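Local coordinates for protein phiAB6 tailspike (Unidentified phage, PDB 5JS4) that probably binds and cleaves the exopolysaccharide of Acinetobacter baumannii as the trimeric, beta-helical tailspike of a bacteriophage, at residues G326-I331 and F354-G359; S590-T595 and A603-A608; G197-S202 and V219-V224; Q616-P621 and P708-V713. All coordinates share one frame; numbering follows the deposited sequence.

Interaction 1: residues G326-I331 and F354-G359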
loop_
_atom_site.group_PDB
_atom_site.type_symbol
_atom_site.label_atom_id
_atom_site.label_comp_id
_atom_site.label_asym_id
_atom_site.label_seq_id
_atom_site.Cartn_x
_atom_site.Cartn_y
_atom_site.Cartn_z
ATOM N N GLY A 326 5.764 32.750 22.924
ATOM C CA GLY A 326 4.381 32.492 22.526
ATOM C C GLY A 326 4.076 32.747 21.060
ATOM O O GLY A 326 2.910 32.805 20.673
ATOM N N LYS A 327 5.114 32.894 20.240
ATOM C CA LYS A 327 4.942 33.214 18.824
ATOM C C LYS A 327 5.610 32.178 17.936
ATOM O O LYS A 327 6.363 31.327 18.412
ATOM C CB LYS A 327 5.537 34.589 18.510
ATOM C CG LYS A 327 4.842 35.751 19.197
ATOM C CD LYS A 327 5.490 37.064 18.793
ATOM C CE LYS A 327 5.012 38.226 19.650
ATOM N NZ LYS A 327 5.991 39.350 19.640
ATOM N N THR A 328 5.323 32.261 16.642
ATOM C CA THR A 328 6.018 31.453 15.645
ATOM C C THR A 328 7.167 32.267 15.045
ATOM O O THR A 328 6.991 33.435 14.699
ATOM C CB THR A 328 5.073 30.986 14.525
ATOM O OG1 THR A 328 3.857 30.484 15.092
ATOM C CG2 THR A 328 5.740 29.887 13.709
ATOM N N ALA A 329 8.335 31.641 14.919
ATOM C CA ALA A 329 9.552 32.333 14.475
ATOM C C ALA A 329 9.453 32.831 13.035
ATOM O O ALA A 329 9.878 33.943 12.727
ATOM C CB ALA A 329 10.764 31.428 14.635
ATOM N N PHE A 330 8.903 31.992 12.162
ATOM C CA PHE A 330 8.681 32.337 10.763
ATOM C C PHE A 330 7.191 32.315 10.455
ATOM O O PHE A 330 6.517 31.319 10.723
ATOM C CB PHE A 330 9.378 31.330 9.851
ATOM C CG PHE A 330 10.859 31.521 9.747
ATOM C CD1 PHE A 330 11.392 32.436 8.854
ATOM C CD2 PHE A 330 11.725 30.764 10.518
ATOM C CE1 PHE A 330 12.759 32.607 8.742
ATOM C CE2 PHE A 330 13.095 30.929 10.411
ATOM C CZ PHE A 330 13.612 31.852 9.519
ATOM N N ILE A 331 6.678 33.399 9.880
ATOM C CA ILE A 331 5.286 33.444 9.438
ATOM C C ILE A 331 5.201 33.639 7.926
ATOM O O ILE A 331 6.171 34.050 7.287
ATOM C CB ILE A 331 4.471 34.532 10.178
ATOM C CG1 ILE A 331 5.055 35.933 9.941
ATOM C CG2 ILE A 331 4.419 34.210 11.665
ATOM C CD1 ILE A 331 4.152 37.061 10.404
ATOM N N PHE A 354 8.084 27.060 15.296
ATOM C CA PHE A 354 9.054 27.337 14.229
ATOM C C PHE A 354 8.484 28.088 13.028
ATOM O O PHE A 354 8.930 29.195 12.735
ATOM C CB PHE A 354 9.789 26.076 13.753
ATOM C CG PHE A 354 10.741 26.336 12.614
ATOM C CD1 PHE A 354 11.698 27.343 12.711
ATOM C CD2 PHE A 354 10.679 25.593 11.442
ATOM C CE1 PHE A 354 12.568 27.604 11.669
ATOM C CE2 PHE A 354 11.552 25.848 10.396
ATOM C CZ PHE A 354 12.496 26.858 10.510
ATOM N N ILE A 355 7.521 27.496 12.326
ATOM C CA ILE A 355 7.090 28.056 11.046
ATOM C C ILE A 355 5.597 27.867 10.761
ATOM O O ILE A 355 5.020 26.818 11.057
ATOM C CB ILE A 355 7.956 27.473 9.902
ATOM C CG1 ILE A 355 7.777 28.270 8.607
ATOM C CG2 ILE A 355 7.673 25.987 9.708
ATOM C CD1 ILE A 355 8.973 28.182 7.685
ATOM N N GLU A 356 4.986 28.910 10.200
ATOM C CA GLU A 356 3.596 28.874 9.765
ATOM C C GLU A 356 3.546 28.796 8.249
ATOM O O GLU A 356 4.156 29.614 7.558
ATOM C CB GLU A 356 2.834 30.104 10.256
ATOM C CG GLU A 356 2.655 30.116 11.763
ATOM C CD GLU A 356 1.903 31.319 12.285
ATOM O OE1 GLU A 356 1.264 32.035 11.487
ATOM O OE2 GLU A 356 1.948 31.536 13.514
ATOM N N ILE A 357 2.819 27.803 7.745
ATOM C CA ILE A 357 2.700 27.559 6.310
ATOM C C ILE A 357 1.239 27.243 5.986
ATOM O O ILE A 357 0.570 26.545 6.744
ATOM C CB ILE A 357 3.644 26.417 5.858
ATOM C CG1 ILE A 357 3.583 26.243 4.338
ATOM C CG2 ILE A 357 3.324 25.111 6.582
ATOM C CD1 ILE A 357 4.638 25.313 3.776
ATOM N N ASP A 358 0.734 27.771 4.875
ATOM C CA ASP A 358 -0.661 27.539 4.516
ATOM C C ASP A 358 -0.883 26.090 4.081
ATOM O O ASP A 358 -0.006 25.462 3.476
ATOM C CB ASP A 358 -1.119 28.494 3.417
ATOM C CG ASP A 358 -2.627 28.511 3.265
ATOM O OD1 ASP A 358 -3.313 29.085 4.140
ATOM O OD2 ASP A 358 -3.128 27.941 2.281
ATOM N N GLY A 359 -2.062 25.563 4.387
ATOM C CA GLY A 359 -2.383 24.176 4.075
ATOM C C GLY A 359 -2.610 23.857 2.605
ATOM O O GLY A 359 -2.523 22.693 2.215
HETATM O O HOH W 1 2.958 33.626 15.553
#
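Thr328 and Glu356 lean across each other, and the threonine hydroxyl meets the carboxylate in a short hydrogen bond. Thr328 OG1 donates to Glu356 OE2 at 2.7 Å, reaching that oxygen on its anti side and 16° out of the carboxylate plane. The Thr328 methyl CG2 stands anti to the backbone N (OG1 at chi1 -46°), which lays it against the peptide between Phe354 and Ile355, 3.3 Å from Ile355 N. One water ties the same pair together, accepting from Thr328 N and donating to Glu356 OE2. Ile331 runs alongside the glutamate and sets its CG2 near OE1. The two segments are neighbouring strands of the right-handed parallel beta-helix, one coil apart, in the family of pectate lyase-like folds. Phe330 pairs with Ile355 in parallel register. Phe330 N donates to Phe354 O at 2.9 Å, and Glu356 N returns a bond to Phe330 O. Phe330 and Phe354 run side by side the same way, but their ring planes lie at 78°, with CD2 of Phe330 3.5 Å from CE1 of Phe354. Phe330 CB also rests on Ile355 CG1 at 3.7 Å. Leu292 touches both Phe330 and Ile355, while Phe354 reaches Leu340, Ala342 and Leu369.

Interaction 2: residues S590-T595 and A603-A608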
loop_
_atom_site.group_PDB
_atom_site.type_symbol
_atom_site.label_atom_id
_atom_site.label_comp_id
_atom_site.label_asym_id
_atom_site.label_seq_id
_atom_site.Cartn_x
_atom_site.Cartn_y
_atom_site.Cartn_z
ATOM N N SER A 590 -35.266 -27.306 -0.470
ATOM C CA SER A 590 -34.325 -28.432 -0.475
ATOM C C SER A 590 -32.982 -28.083 0.147
ATOM O O SER A 590 -32.389 -27.058 -0.179
ATOM C CB SER A 590 -34.097 -28.901 -1.916
ATOM O OG SER A 590 -33.204 -30.002 -1.976
ATOM N N ARG A 591 -32.499 -28.963 1.023
ATOM C CA ARG A 591 -31.147 -28.871 1.558
ATOM C C ARG A 591 -30.446 -30.206 1.335
ATOM O O ARG A 591 -30.869 -31.233 1.875
ATOM C CB ARG A 591 -31.157 -28.520 3.048
ATOM C CG ARG A 591 -29.781 -28.207 3.624
ATOM C CD ARG A 591 -29.295 -26.850 3.155
ATOM N NE ARG A 591 -28.023 -26.403 3.722
ATOM C CZ ARG A 591 -26.843 -26.429 3.107
ATOM N NH1 ARG A 591 -26.702 -26.948 1.891
ATOM N NH2 ARG A 591 -25.777 -25.934 3.724
ATOM N N LYS A 592 -29.398 -30.181 0.512
ATOM C CA LYS A 592 -28.636 -31.375 0.151
ATOM C C LYS A 592 -27.156 -31.052 0.036
ATOM O O LYS A 592 -26.773 -29.890 -0.127
ATOM C CB LYS A 592 -29.099 -31.928 -1.202
ATOM C CG LYS A 592 -30.530 -32.432 -1.251
ATOM C CD LYS A 592 -30.996 -32.680 -2.681
ATOM C CE LYS A 592 -30.213 -33.785 -3.368
ATOM N NZ LYS A 592 -30.787 -34.093 -4.710
ATOM N N TRP A 593 -26.334 -32.100 0.105
ATOM C CA TRP A 593 -24.909 -32.017 -0.178
ATOM C C TRP A 593 -24.589 -33.106 -1.191
ATOM O O TRP A 593 -24.848 -34.282 -0.946
ATOM C CB TRP A 593 -24.084 -32.195 1.101
ATOM C CG TRP A 593 -24.311 -31.084 2.063
ATOM C CD1 TRP A 593 -23.572 -29.946 2.199
ATOM C CD2 TRP A 593 -25.390 -30.980 2.992
ATOM N NE1 TRP A 593 -24.115 -29.144 3.183
ATOM C CE2 TRP A 593 -25.235 -29.757 3.680
ATOM C CE3 TRP A 593 -26.473 -31.803 3.309
ATOM C CZ2 TRP A 593 -26.129 -29.341 4.670
ATOM C CZ3 TRP A 593 -27.363 -31.390 4.298
ATOM C CH2 TRP A 593 -27.182 -30.169 4.963
ATOM N N GLY A 594 -24.056 -32.702 -2.337
ATOM C CA GLY A 594 -23.767 -33.633 -3.410
ATOM C C GLY A 594 -22.573 -34.513 -3.120
ATOM O O GLY A 594 -21.698 -34.175 -2.318
ATOM N N THR A 595 -22.563 -35.666 -3.771
ATOM C CA THR A 595 -21.382 -36.511 -3.814
ATOM C C THR A 595 -21.355 -37.225 -5.160
ATOM O O THR A 595 -22.233 -37.019 -5.998
ATOM C CB THR A 595 -21.324 -37.489 -2.621
ATOM O OG1 THR A 595 -20.103 -38.235 -2.685
ATOM C CG2 THR A 595 -22.508 -38.443 -2.599
ATOM N N ALA A 603 -23.845 -39.981 -9.553
ATOM C CA ALA A 603 -24.024 -38.920 -8.578
ATOM C C ALA A 603 -24.743 -39.460 -7.346
ATOM O O ALA A 603 -25.436 -40.474 -7.394
ATOM C CB ALA A 603 -24.820 -37.778 -9.187
ATOM N N GLY A 604 -24.558 -38.768 -6.231
ATOM C CA GLY A 604 -25.276 -39.088 -5.012
ATOM C C GLY A 604 -25.509 -37.830 -4.211
ATOM O O GLY A 604 -25.097 -36.740 -4.608
ATOM N N ALA A 605 -26.160 -37.987 -3.067
ATOM C CA ALA A 605 -26.420 -36.858 -2.188
ATOM C C ALA A 605 -26.725 -37.282 -0.766
ATOM O O ALA A 605 -27.217 -38.389 -0.516
ATOM C CB ALA A 605 -27.565 -36.014 -2.723
ATOM N N PHE A 606 -26.434 -36.351 0.137
ATOM C CA PHE A 606 -26.780 -36.421 1.539
ATOM C C PHE A 606 -27.882 -35.388 1.765
ATOM O O PHE A 606 -27.854 -34.315 1.157
ATOM C CB PHE A 606 -25.548 -36.093 2.375
ATOM C CG PHE A 606 -24.339 -36.921 2.021
ATOM C CD1 PHE A 606 -24.319 -38.279 2.289
ATOM C CD2 PHE A 606 -23.232 -36.344 1.410
ATOM C CE1 PHE A 606 -23.216 -39.050 1.956
ATOM C CE2 PHE A 606 -22.121 -37.108 1.085
ATOM C CZ PHE A 606 -22.118 -38.461 1.360
ATOM N N TYR A 607 -28.826 -35.710 2.650
ATOM C CA TYR A 607 -30.082 -34.957 2.788
ATOM C C TYR A 607 -30.319 -34.460 4.205
ATOM O O TYR A 607 -30.097 -35.194 5.168
ATOM C CB TYR A 607 -31.269 -35.843 2.397
ATOM C CG TYR A 607 -31.256 -36.252 0.950
ATOM C CD1 TYR A 607 -30.354 -37.204 0.488
ATOM C CD2 TYR A 607 -32.132 -35.683 0.039
ATOM C CE1 TYR A 607 -30.325 -37.577 -0.841
ATOM C CE2 TYR A 607 -32.113 -36.055 -1.295
ATOM C CZ TYR A 607 -31.202 -37.002 -1.724
ATOM O OH TYR A 607 -31.149 -37.379 -3.049
ATOM N N ALA A 608 -30.802 -33.224 4.314
ATOM C CA ALA A 608 -31.351 -32.705 5.565
ATOM C C ALA A 608 -32.848 -32.495 5.334
ATOM O O ALA A 608 -33.245 -31.470 4.791
ATOM C CB ALA A 608 -30.669 -31.401 5.958
HETATM O O HOH W 2 -34.386 -31.017 2.291
#
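Trp593 and Phe606 form a hydrogen-bonded pair in an antiparallel beta hairpin built from strands 591-597 and 602-615. Trp593 N donates to Phe606 O, and Phe606 N answers to Trp593 O at 2.8 Å. The face carrying these two side chains is tightly packed. Trp593 CG lies anti to the carbonyl carbon (chi1 -65°), and the indole presents its edge to Ala608, with CZ3 3.7 Å from Ala608 CB. Arg591 NH1 lies 3.3 Å above one face of this indole, toward the rim, and also forms a salt bridge with Asp584. Trp593 further meets Trp593 of both neighbouring subunits edge-to-face, so this side faces into the trimer. The other face is looser at Lys592, which is partly exposed, although Tyr607 beside it is buried and packs on Met611 of the second subunit. Lys592 CE lies alongside, 3.6 Å from Tyr607 CE2. The charged NZ finds its salt-bridge partner in the C-terminal carboxylate of Ser719, whose O also bonds Tyr607 OH. At the far end, Gly604 has no side chain where Thr595 CG2 comes within 3.5 Å of Gly604 C. There, Thr595 N meets Gly604 O at 2.9 Å, 58° out of the carbonyl plane.

Interaction 3: residues G197-S202 and V219-V224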
loop_
_atom_site.group_PDB
_atom_site.type_symbol
_atom_site.label_atom_id
_atom_site.label_comp_id
_atom_site.label_asym_id
_atom_site.label_seq_id
_atom_site.Cartn_x
_atom_site.Cartn_y
_atom_site.Cartn_z
ATOM N N GLY A 197 39.579 57.020 -1.159
ATOM C CA GLY A 197 40.632 56.243 -1.818
ATOM C C GLY A 197 40.191 55.358 -2.971
ATOM O O GLY A 197 41.028 54.868 -3.727
ATOM N N ASP A 198 38.885 55.145 -3.111
ATOM C CA ASP A 198 38.358 54.301 -4.181
ATOM C C ASP A 198 38.488 55.021 -5.522
ATOM O O ASP A 198 38.229 56.220 -5.616
ATOM C CB ASP A 198 36.889 53.954 -3.922
ATOM C CG ASP A 198 36.685 53.129 -2.658
ATOM O OD1 ASP A 198 37.683 52.703 -2.033
ATOM O OD2 ASP A 198 35.512 52.902 -2.291
ATOM N N ILE A 199 38.893 54.288 -6.555
ATOM C CA ILE A 199 39.088 54.886 -7.874
ATOM C C ILE A 199 37.770 55.012 -8.636
ATOM O O ILE A 199 36.947 54.094 -8.644
ATOM C CB ILE A 199 40.117 54.099 -8.716
ATOM C CG1 ILE A 199 41.515 54.287 -8.120
ATOM C CG2 ILE A 199 40.103 54.567 -10.167
ATOM C CD1 ILE A 199 42.605 53.492 -8.812
ATOM N N VAL A 200 37.585 56.163 -9.273
ATOM C CA VAL A 200 36.462 56.378 -10.176
ATOM C C VAL A 200 36.984 56.711 -11.568
ATOM O O VAL A 200 38.070 57.272 -11.722
ATOM C CB VAL A 200 35.496 57.481 -9.682
ATOM C CG1 VAL A 200 34.722 56.998 -8.463
ATOM C CG2 VAL A 200 36.227 58.785 -9.379
ATOM N N ARG A 201 36.189 56.347 -12.566
ATOM C CA ARG A 201 36.522 56.511 -13.970
ATOM C C ARG A 201 35.462 57.404 -14.599
ATOM O O ARG A 201 34.271 57.168 -14.414
ATOM C CB ARG A 201 36.521 55.134 -14.627
ATOM C CG ARG A 201 36.517 55.099 -16.143
ATOM C CD ARG A 201 36.427 53.651 -16.587
ATOM N NE ARG A 201 36.301 53.498 -18.029
ATOM C CZ ARG A 201 36.389 52.335 -18.673
ATOM N NH1 ARG A 201 36.604 51.204 -18.007
ATOM N NH2 ARG A 201 36.258 52.301 -19.994
ATOM N N SER A 202 35.888 58.425 -15.335
ATOM C CA SER A 202 34.943 59.298 -16.024
ATOM C C SER A 202 34.346 58.589 -17.233
ATOM O O SER A 202 35.070 58.000 -18.036
ATOM C CB SER A 202 35.614 60.587 -16.480
ATOM O OG SER A 202 34.670 61.414 -17.145
ATOM N N VAL A 219 32.018 56.267 -12.730
ATOM C CA VAL A 219 31.724 54.928 -12.212
ATOM C C VAL A 219 32.855 54.469 -11.297
ATOM O O VAL A 219 34.016 54.819 -11.516
ATOM C CB VAL A 219 31.519 53.882 -13.334
ATOM C CG1 VAL A 219 30.264 54.189 -14.137
ATOM C CG2 VAL A 219 32.735 53.797 -14.248
ATOM N N LYS A 220 32.510 53.694 -10.270
ATOM C CA LYS A 220 33.505 53.093 -9.381
ATOM C C LYS A 220 34.085 51.851 -10.047
ATOM O O LYS A 220 33.347 50.927 -10.388
ATOM C CB LYS A 220 32.880 52.717 -8.039
ATOM C CG LYS A 220 32.466 53.911 -7.190
ATOM C CD LYS A 220 31.980 53.492 -5.807
ATOM C CE LYS A 220 33.111 53.410 -4.786
ATOM N NZ LYS A 220 34.053 52.275 -5.010
ATOM N N VAL A 221 35.403 51.824 -10.219
ATOM C CA VAL A 221 36.046 50.740 -10.969
ATOM C C VAL A 221 36.109 49.420 -10.193
ATOM O O VAL A 221 36.255 48.360 -10.796
ATOM C CB VAL A 221 37.462 51.125 -11.464
ATOM C CG1 VAL A 221 37.400 52.386 -12.319
ATOM C CG2 VAL A 221 38.437 51.290 -10.303
ATOM N N SER A 222 35.995 49.484 -8.867
ATOM C CA SER A 222 36.003 48.274 -8.039
ATOM C C SER A 222 34.605 47.660 -7.872
ATOM O O SER A 222 34.433 46.705 -7.118
ATOM C CB SER A 222 36.614 48.570 -6.668
ATOM O OG SER A 222 35.767 49.401 -5.893
ATOM N N SER A 223 33.609 48.206 -8.565
ATOM C CA SER A 223 32.260 47.651 -8.520
ATOM C C SER A 223 32.124 46.497 -9.506
ATOM O O SER A 223 32.711 46.522 -10.588
ATOM C CB SER A 223 31.229 48.731 -8.830
ATOM O OG SER A 223 31.207 49.702 -7.796
ATOM N N VAL A 224 31.327 45.495 -9.142
ATOM C CA VAL A 224 31.160 44.306 -9.988
ATOM C C VAL A 224 30.414 44.588 -11.297
ATOM O O VAL A 224 30.438 43.769 -12.214
ATOM C CB VAL A 224 30.484 43.132 -9.239
ATOM C CG1 VAL A 224 31.343 42.691 -8.062
ATOM C CG2 VAL A 224 29.071 43.481 -8.794
HETATM O O HOH W 3 37.811 50.115 -3.692
HETATM O O HOH W 4 36.333 51.836 -7.118
#
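Ile199 O is gripped twice, by Val221 N at 3.2 Å and by a water that donates to it at 2.8 Å. The same water accepts from Lys220 NZ and from Ser222 N, so it ties strand 199-202 to the turn after strand 218-220. Lys220 bends at chi3 (89°) and again at chi4, which brings its amine back over Asp198. NZ makes a salt bridge with Asp198 OD2 at 3.1 Å, coming from above the carboxylate plane, 40° out of it. The other oxygen, OD1, pairs with Arg201 of the third subunit, so the carboxylate lies between two positive charges. This should favour its ionised form. Strands 199-202 and 218-220 are antiparallel neighbours in a small three-stranded sheet of the N-terminal region, and strand 191-193 borders the first. Arg201 and Val219 are a hydrogen-bonded pair. Arg201 N meets Val219 O at 2.9 Å in the carbonyl plane, and Val219 N bonds back to Arg201 O. A type I turn then starts at Lys220. Val221 sits in it and sets its two methyls on the facing strand, CG2 3.6 Å from Ile199 CB and CG1 3.7 Å from Arg201 CB. The extended Arg201 carries its guanidinium away to Asp198 of the second subunit.

Interaction 4: residues Q616-P621 and P708-V713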
loop_
_atom_site.group_PDB
_atom_site.type_symbol
_atom_site.label_atom_id
_atom_site.label_comp_id
_atom_site.label_asym_id
_atom_site.label_seq_id
_atom_site.Cartn_x
_atom_site.Cartn_y
_atom_site.Cartn_z
ATOM N N GLN A 616 -51.562 -33.867 19.402
ATOM C CA GLN A 616 -52.919 -33.399 19.692
ATOM C C GLN A 616 -52.967 -32.505 20.936
ATOM O O GLN A 616 -53.968 -31.824 21.158
ATOM C CB GLN A 616 -53.909 -34.564 19.782
ATOM C CG GLN A 616 -53.740 -35.487 20.966
ATOM C CD GLN A 616 -54.702 -36.667 20.901
ATOM O OE1 GLN A 616 -54.581 -37.531 20.033
ATOM N NE2 GLN A 616 -55.660 -36.706 21.814
ATOM N N SER A 617 -51.893 -32.492 21.728
ATOM C CA SER A 617 -51.781 -31.577 22.879
ATOM C C SER A 617 -51.246 -30.181 22.533
ATOM O O SER A 617 -51.268 -29.288 23.390
ATOM C CB SER A 617 -50.912 -32.187 23.984
ATOM O OG SER A 617 -51.582 -33.258 24.615
ATOM N N PHE A 618 -50.753 -29.983 21.310
ATOM C CA PHE A 618 -50.335 -28.644 20.879
ATOM C C PHE A 618 -51.539 -27.704 20.892
ATOM O O PHE A 618 -52.634 -28.092 20.486
ATOM C CB PHE A 618 -49.777 -28.628 19.446
ATOM C CG PHE A 618 -48.374 -29.168 19.292
ATOM C CD1 PHE A 618 -47.424 -29.096 20.308
ATOM C CD2 PHE A 618 -47.987 -29.694 18.070
ATOM C CE1 PHE A 618 -46.141 -29.587 20.117
ATOM C CE2 PHE A 618 -46.707 -30.184 17.873
ATOM C CZ PHE A 618 -45.783 -30.127 18.894
ATOM N N SER A 619 -51.310 -26.465 21.322
ATOM C CA SER A 619 -52.331 -25.418 21.273
ATOM C C SER A 619 -52.647 -25.015 19.833
ATOM O O SER A 619 -53.792 -24.698 19.507
ATOM C CB SER A 619 -51.869 -24.193 22.065
ATOM O OG SER A 619 -51.632 -24.526 23.422
ATOM N N THR A 620 -51.621 -25.013 18.984
ATOM C CA THR A 620 -51.780 -24.742 17.556
ATOM C C THR A 620 -50.919 -25.743 16.791
ATOM O O THR A 620 -49.881 -26.160 17.297
ATOM C CB THR A 620 -51.336 -23.314 17.190
ATOM O OG1 THR A 620 -49.942 -23.151 17.477
ATOM C CG2 THR A 620 -52.131 -22.276 17.973
ATOM N N PRO A 621 -51.347 -26.141 15.579
ATOM C CA PRO A 621 -50.550 -27.133 14.855
ATOM C C PRO A 621 -49.150 -26.631 14.533
ATOM O O PRO A 621 -48.953 -25.458 14.239
ATOM C CB PRO A 621 -51.342 -27.366 13.561
ATOM C CG PRO A 621 -52.710 -26.836 13.822
ATOM C CD PRO A 621 -52.546 -25.737 14.823
ATOM N N PRO A 708 -52.664 -42.034 16.959
ATOM C CA PRO A 708 -51.592 -41.672 17.880
ATOM C C PRO A 708 -51.862 -40.318 18.528
ATOM O O PRO A 708 -52.595 -39.497 17.971
ATOM C CB PRO A 708 -50.352 -41.587 16.979
ATOM C CG PRO A 708 -50.702 -42.356 15.750
ATOM C CD PRO A 708 -52.178 -42.154 15.573
ATOM N N HIS A 709 -51.294 -40.103 19.703
ATOM C CA HIS A 709 -51.331 -38.791 20.335
ATOM C C HIS A 709 -50.344 -37.847 19.655
ATOM O O HIS A 709 -50.618 -36.662 19.477
ATOM C CB HIS A 709 -50.980 -38.918 21.809
ATOM C CG HIS A 709 -51.433 -37.761 22.634
ATOM N ND1 HIS A 709 -50.760 -36.563 22.675
ATOM C CD2 HIS A 709 -52.502 -37.624 23.452
ATOM C CE1 HIS A 709 -51.393 -35.737 23.490
ATOM N NE2 HIS A 709 -52.451 -36.357 23.974
ATOM N N ARG A 710 -49.192 -38.390 19.267
ATOM C CA ARG A 710 -48.112 -37.597 18.701
ATOM C C ARG A 710 -47.271 -38.483 17.792
ATOM O O ARG A 710 -47.030 -39.644 18.107
ATOM C CB ARG A 710 -47.253 -37.000 19.828
ATOM C CG ARG A 710 -45.981 -36.284 19.392
ATOM C CD ARG A 710 -45.302 -35.608 20.576
ATOM N NE ARG A 710 -44.024 -34.995 20.215
ATOM C CZ ARG A 710 -43.722 -33.698 20.285
ATOM N NH1 ARG A 710 -44.601 -32.794 20.715
ATOM N NH2 ARG A 710 -42.514 -33.291 19.922
ATOM N N PHE A 711 -46.860 -37.938 16.654
ATOM C CA PHE A 711 -45.923 -38.627 15.772
ATOM C C PHE A 711 -45.213 -37.641 14.857
ATOM O O PHE A 711 -45.712 -36.554 14.578
ATOM C CB PHE A 711 -46.618 -39.727 14.950
ATOM C CG PHE A 711 -47.590 -39.213 13.918
ATOM C CD1 PHE A 711 -48.912 -38.978 14.255
ATOM C CD2 PHE A 711 -47.188 -38.989 12.603
ATOM C CE1 PHE A 711 -49.815 -38.515 13.310
ATOM C CE2 PHE A 711 -48.087 -38.527 11.656
ATOM C CZ PHE A 711 -49.401 -38.291 12.010
ATOM N N THR A 712 -44.048 -38.061 14.384
ATOM C CA THR A 712 -43.181 -37.273 13.531
ATOM C C THR A 712 -43.246 -37.794 12.100
ATOM O O THR A 712 -43.459 -38.987 11.879
ATOM C CB THR A 712 -41.729 -37.398 14.035
ATOM O OG1 THR A 712 -41.641 -36.828 15.348
ATOM C CG2 THR A 712 -40.730 -36.715 13.108
ATOM N N VAL A 713 -43.080 -36.885 11.145
ATOM C CA VAL A 713 -42.765 -37.255 9.767
ATOM C C VAL A 713 -41.513 -36.507 9.320
ATOM O O VAL A 713 -41.213 -35.414 9.807
ATOM C CB VAL A 713 -43.932 -36.979 8.784
ATOM C CG1 VAL A 713 -45.210 -37.634 9.279
ATOM C CG2 VAL A 713 -44.141 -35.493 8.551
#
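Gln616 lies across the imidazole of His709, in contact from CB to its amide. CB starts 3.9 Å from His709 O. The first torsion sets CG between the backbone N and the carbonyl carbon (chi1 69°), and this places CG over the ring. CG sits 3.3 Å from the ring centroid and almost straight above it, a CH-pi contact. CD comes next, past the centre and toward the rim of the same face. The amide then stacks on the imidazole, with the two planes 15° apart. OE1 ends 3.5 Å from His709 CA, and NE2 of Gln616 runs out beyond the rim of the ring. At the backbone, Gln616 N donates to His709 O at 3.0 Å, almost straight along the carbonyl direction. Ser617 comes to the rim of the same ring, with its CB in the ring plane. Further along, Phe618 crosses the Arg710 side chain at about a right angle. Its CZ is 3.4 Å from Arg710 NH1, and the ring and guanidinium planes are 72° apart. That NH1 has its salt bridge with Asp615, while NH2 bonds Gly652 and Asn651 of the third subunit. His709 and Arg710 form a classic beta bulge opposite Leu660. The loop after strand 602-615 thus folds back over the start of strand 708-715, which lies between strands 602-615 and 654-661.

The four contacts follow the long spike from end to end. Interaction 3 lies in the N-terminal region and interaction 1 in an early part of the beta-helix, their centres 44 Å apart. Interactions 2 and 4 lie beyond the helix, on the opposite side of the chain's centre. They reach one sheet, in which strands 602-615 and 708-715 are neighbours, and their nearest atoms are about 10 Å apart. Interactions 3 and 4 stand furthest from each other, with centres 124 Å apart. Interactions 2, 3 and 4 all touch the third subunit. Malonic acid sites include Tyr310 and Arg343 in the helix region, Tyr596 near the end of strand 591-597, and His598 in the turn after it.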